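Local coordinates for putative secreted lipase (Streptomyces sp. W007, PDB 5H6G), which probably hydrolyses ester bonds of lipids, as a thermostable, apparently secreted class 2 lipase of the alpha/beta-hydrolase superfamily, at residues G183-P188 with Q209-P214; P29-L34 with T98-A103. All coordinates share one frame; numbering follows the deposited sequence.

Contact 1 (G183-P188 with Q209-P214); sequences GGDTVP and QYLDGP
The backbones of D185 and L211 approach to 5.8 Å between CA atoms, and T186 and G213 come equally near, although neither segment is helix or strand and the two do not pair as a sheet. One direct hydrogen bond joins them. The amide of D212 points almost straight at D185 OD2 (D212 N to D185 OD2 2.8 Å, 174° at the hydrogen) and takes the anti lone pair, on the side facing away from OD1. That other oxygen is held by H139 NE2, which leaves the carboxylate gripped at both oxygens and little able to turn. Its position follows from chi1 of -75°, which sets CG anti to the carbonyl carbon and beside the backbone N. D185 CB touches the L211 methyl CD1 at 4.0 Å. An alanine at D185 would keep this apolar touch but would probably leave the D212 amide and H139 each without its carboxylate oxygen.

T186 reaches D212 both directly and through water. One water accepts from T186 N and donates to D212 O at 2.8 Å. A second water links D185 N to the same carbonyl, the latter bond weak. The T186 methyl CG2 lies 4.0 Å from D212 O, while T186 OG1 lies 3.9 Å from G213 CA. A CB on G213 would fall too close to that hydroxyl, consistent with a glycine at this point.

L211 and T186 both pack on Y192 and V216, which places this surface contact at the starts of the last two strands, at one end of the strand order: the loop holding 183-188 runs from helix 175-181 into strand 191-196, and the loop holding 209-214 leads into the adjacent outermost strand, 216-220.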
# COMPACT_ATOMS: atom_id res chain seq x y z
N GLY A 183 4.86 15.02 -13.32
CA GLY A 183 4.15 16.11 -12.65
C GLY A 183 4.42 16.16 -11.16
O GLY A 183 5.44 15.68 -10.67
N GLY A 184 3.49 16.76 -10.42
CA GLY A 184 3.52 16.72 -8.97
C GLY A 184 3.33 15.31 -8.39
O GLY A 184 2.88 14.37 -9.09
N ASP A 185 3.70 15.17 -7.12
CA ASP A 185 3.54 13.90 -6.41
C ASP A 185 2.06 13.60 -6.16
O ASP A 185 1.63 12.45 -6.20
CB ASP A 185 4.26 13.94 -5.04
CG ASP A 185 5.78 13.82 -5.14
OD1 ASP A 185 6.35 13.52 -6.20
OD2 ASP A 185 6.43 14.00 -4.09
N THR A 186 1.28 14.65 -5.87
CA THR A 186 -0.09 14.51 -5.43
C THR A 186 -1.11 15.11 -6.40
O THR A 186 -0.79 15.86 -7.28
CB THR A 186 -0.28 15.11 -4.03
OG1 THR A 186 -0.19 16.54 -4.08
CG2 THR A 186 0.78 14.55 -3.07
N VAL A 187 -2.34 14.74 -6.16
CA VAL A 187 -3.47 15.06 -6.98
C VAL A 187 -4.44 15.76 -6.01
O VAL A 187 -4.43 15.44 -4.82
CB VAL A 187 -3.99 13.73 -7.57
CG1 VAL A 187 -5.45 13.49 -7.34
CG2 VAL A 187 -3.60 13.57 -9.03
N PRO A 188 -5.27 16.73 -6.47
CA PRO A 188 -6.20 17.39 -5.50
C PRO A 188 -7.27 16.45 -4.88
O PRO A 188 -7.73 15.52 -5.55
CB PRO A 188 -6.88 18.50 -6.35
CG PRO A 188 -5.96 18.71 -7.53
CD PRO A 188 -5.32 17.37 -7.81
N GLN A 209 10.59 7.98 -0.37
CA GLN A 209 9.28 7.40 -0.19
C GLN A 209 8.23 8.48 0.07
O GLN A 209 7.07 8.33 -0.28
CB GLN A 209 9.32 6.42 0.97
CG GLN A 209 10.28 5.25 0.77
CD GLN A 209 10.38 4.35 1.97
OE1 GLN A 209 9.48 4.32 2.81
NE2 GLN A 209 11.47 3.63 2.08
N TYR A 210 8.65 9.57 0.69
CA TYR A 210 7.77 10.67 1.02
C TYR A 210 7.21 11.39 -0.17
O TYR A 210 7.83 11.44 -1.23
CB TYR A 210 8.50 11.68 1.90
CG TYR A 210 8.85 11.21 3.31
CD1 TYR A 210 8.25 10.10 3.90
CD2 TYR A 210 9.75 11.96 4.09
CE1 TYR A 210 8.56 9.73 5.19
CE2 TYR A 210 10.06 11.59 5.39
CZ TYR A 210 9.47 10.47 5.93
OH TYR A 210 9.76 10.12 7.20
N LEU A 211 6.03 11.97 0.03
CA LEU A 211 5.32 12.73 -1.01
C LEU A 211 5.33 14.22 -0.66
O LEU A 211 5.05 14.59 0.47
CB LEU A 211 3.88 12.24 -1.12
CG LEU A 211 3.40 11.21 -2.15
CD1 LEU A 211 4.49 10.55 -2.96
CD2 LEU A 211 2.48 10.19 -1.53
N ASP A 212 5.66 15.05 -1.63
CA ASP A 212 5.56 16.49 -1.50
C ASP A 212 4.20 17.04 -2.04
O ASP A 212 3.91 16.98 -3.25
CB ASP A 212 6.73 17.13 -2.24
CG ASP A 212 6.74 18.63 -2.13
OD1 ASP A 212 6.26 19.18 -1.12
OD2 ASP A 212 7.25 19.24 -3.08
N GLY A 213 3.40 17.59 -1.14
CA GLY A 213 2.14 18.22 -1.50
C GLY A 213 1.41 18.74 -0.27
O GLY A 213 1.82 18.47 0.85
N PRO A 214 0.31 19.48 -0.48
CA PRO A 214 -0.34 20.14 0.68
C PRO A 214 -1.14 19.22 1.62
O PRO A 214 -1.26 19.55 2.79
CB PRO A 214 -1.27 21.18 0.01
CG PRO A 214 -1.52 20.63 -1.37
CD PRO A 214 -0.26 19.92 -1.77
O HOH W 1 5.72 17.22 -6.00
O HOH W 2 1.86 17.48 -5.09

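Contact 2 (P29-L34 with T98-A103)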
# COMPACT_ATOMS: atom_id res chain seq x y z
N PRO A 29 -17.44 4.98 7.05
CA PRO A 29 -18.27 4.87 5.84
C PRO A 29 -17.53 4.59 4.55
O PRO A 29 -18.15 4.47 3.50
CB PRO A 29 -18.97 6.24 5.76
CG PRO A 29 -18.05 7.19 6.45
CD PRO A 29 -17.21 6.39 7.42
N ARG A 30 -16.21 4.48 4.60
CA ARG A 30 -15.45 4.12 3.42
C ARG A 30 -14.85 2.71 3.58
O ARG A 30 -14.21 2.42 4.60
CB ARG A 30 -14.38 5.17 3.16
CG ARG A 30 -14.95 6.49 2.63
CD ARG A 30 -13.94 7.63 2.60
NE ARG A 30 -14.12 8.57 3.72
CZ ARG A 30 -13.50 8.51 4.90
NH1 ARG A 30 -12.61 7.55 5.19
NH2 ARG A 30 -13.77 9.42 5.81
N PRO A 31 -15.08 1.83 2.58
CA PRO A 31 -14.37 0.56 2.61
C PRO A 31 -12.89 0.79 2.40
O PRO A 31 -12.49 1.79 1.79
CB PRO A 31 -14.98 -0.22 1.45
CG PRO A 31 -15.37 0.84 0.46
CD PRO A 31 -15.74 2.05 1.27
N VAL A 32 -12.08 -0.12 2.92
CA VAL A 32 -10.64 -0.03 2.83
C VAL A 32 -10.17 -1.05 1.81
O VAL A 32 -10.50 -2.22 1.93
CB VAL A 32 -9.97 -0.33 4.18
CG1 VAL A 32 -8.47 -0.13 4.08
CG2 VAL A 32 -10.55 0.59 5.23
N VAL A 33 -9.40 -0.61 0.84
CA VAL A 33 -8.76 -1.50 -0.12
C VAL A 33 -7.28 -1.65 0.23
O VAL A 33 -6.53 -0.66 0.26
CB VAL A 33 -8.91 -0.99 -1.55
CG1 VAL A 33 -8.14 -1.89 -2.52
CG2 VAL A 33 -10.38 -0.96 -1.92
N LEU A 34 -6.88 -2.89 0.47
CA LEU A 34 -5.52 -3.23 0.83
C LEU A 34 -4.77 -3.68 -0.43
O LEU A 34 -5.26 -4.53 -1.16
CB LEU A 34 -5.54 -4.35 1.87
CG LEU A 34 -5.49 -3.99 3.37
CD1 LEU A 34 -6.09 -2.64 3.76
CD2 LEU A 34 -6.12 -5.10 4.19
N THR A 98 -20.66 -2.26 -2.32
CA THR A 98 -20.83 -1.61 -1.05
C THR A 98 -21.76 -0.37 -1.07
O THR A 98 -22.28 0.03 -0.04
CB THR A 98 -19.42 -1.30 -0.48
OG1 THR A 98 -19.51 -1.15 0.91
CG2 THR A 98 -18.82 -0.05 -1.04
N GLY A 99 -21.95 0.26 -2.23
CA GLY A 99 -22.73 1.51 -2.35
C GLY A 99 -22.07 2.81 -1.87
O GLY A 99 -22.69 3.89 -1.95
N ALA A 100 -20.82 2.74 -1.40
CA ALA A 100 -20.10 3.91 -0.92
C ALA A 100 -19.56 4.76 -2.11
O ALA A 100 -19.30 4.24 -3.20
CB ALA A 100 -18.98 3.50 0.01
N PRO A 101 -19.42 6.07 -1.90
CA PRO A 101 -18.94 6.92 -2.98
C PRO A 101 -17.40 6.85 -3.19
O PRO A 101 -16.92 7.06 -4.31
CB PRO A 101 -19.38 8.33 -2.53
CG PRO A 101 -19.45 8.27 -1.04
CD PRO A 101 -19.80 6.85 -0.69
N LYS A 102 -16.65 6.57 -2.12
CA LYS A 102 -15.20 6.51 -2.19
C LYS A 102 -14.62 5.42 -1.31
O LYS A 102 -15.27 4.96 -0.35
CB LYS A 102 -14.60 7.85 -1.78
CG LYS A 102 -14.87 8.99 -2.75
CD LYS A 102 -14.42 10.31 -2.15
CE LYS A 102 -14.35 11.38 -3.22
NZ LYS A 102 -13.79 12.63 -2.64
N ALA A 103 -13.41 4.98 -1.66
CA ALA A 103 -12.66 4.02 -0.84
C ALA A 103 -11.42 4.70 -0.25
O ALA A 103 -10.97 5.73 -0.75
CB ALA A 103 -12.26 2.83 -1.69
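P31 and A103 have the largest buried areas where P29-L34 meets T98-A103, and P31 meets apolar groups at its ring. Three small groups touch that ring, two at CG and one at CD. The T98 methyl CG2 lies 3.9 Å from P31 CG, the two side chains crossing at a slant; the A100 methyl CB sits 3.8 Å from P31 CD; and A103 CB stands off at 4.3 Å from P31 CG. With T98 OG1 anti to the backbone N (chi1 -158°), CG2 falls between N and the carbonyl carbon and meets the proline, while the hydroxyl makes a weak bond to the carbonyl of C22. Further along, V33 CG2 touches A103 CB at 4.2 Å.

Backbone carbonyls supply a second kind of contact, with carbon rather than N-H groups. A103 CA offers its hydrogen to P31 O at 3.5 Å, a bent CA-H...O approach of 122°. K102 O faces two side chains at once, lying 3.4 Å from R30 CG and as near to P31 CD. The carbonyl of P29 in turn meets the A100 methyl, at 3.7 Å from P29 O to A100 CB.

The charged part of R30 works beyond these segments. Its chain bends at chi3 (-102°), and NH1 forms a salt bridge with D104, the residue following A103. Regular sheet bonding starts at the same point: P31 and V33 both bond the backbone of D104, and V33 also that of V106.

V94 and L95 of helix 80-98 add to the apolar packing, on P31 and A103 respectively. G99, the first residue after that helix, has positive phi, and the chain turns there toward strand 103-108 beside strand 32-35. This is the closing turn of a beta-alpha-beta crossover from strand 59-63, characteristic of the alpha/beta-hydrolase fold, and the strand it starts leads to the probable nucleophile elbow.

Contact 2 comes first along the chain and is complete before contact 1 begins, so the two are in series. Their centres lie 22 Å apart and their nearest atoms about 7 Å, without touching. Both belong to the same parallel sheet: contact 2 joins the starts of neighbouring strands 32-35 and 103-108 near its middle, whereas contact 1 joins the loops entering 191-196 and the outermost 216-220, with strand 128-134 lying between the two pairs. Each thus ties together the lead-in regions of two adjacent strands, contact 2 chiefly by apolar packing, contact 1 by a carboxylate and water. They are two separate local ties within one alpha/beta-hydrolase domain.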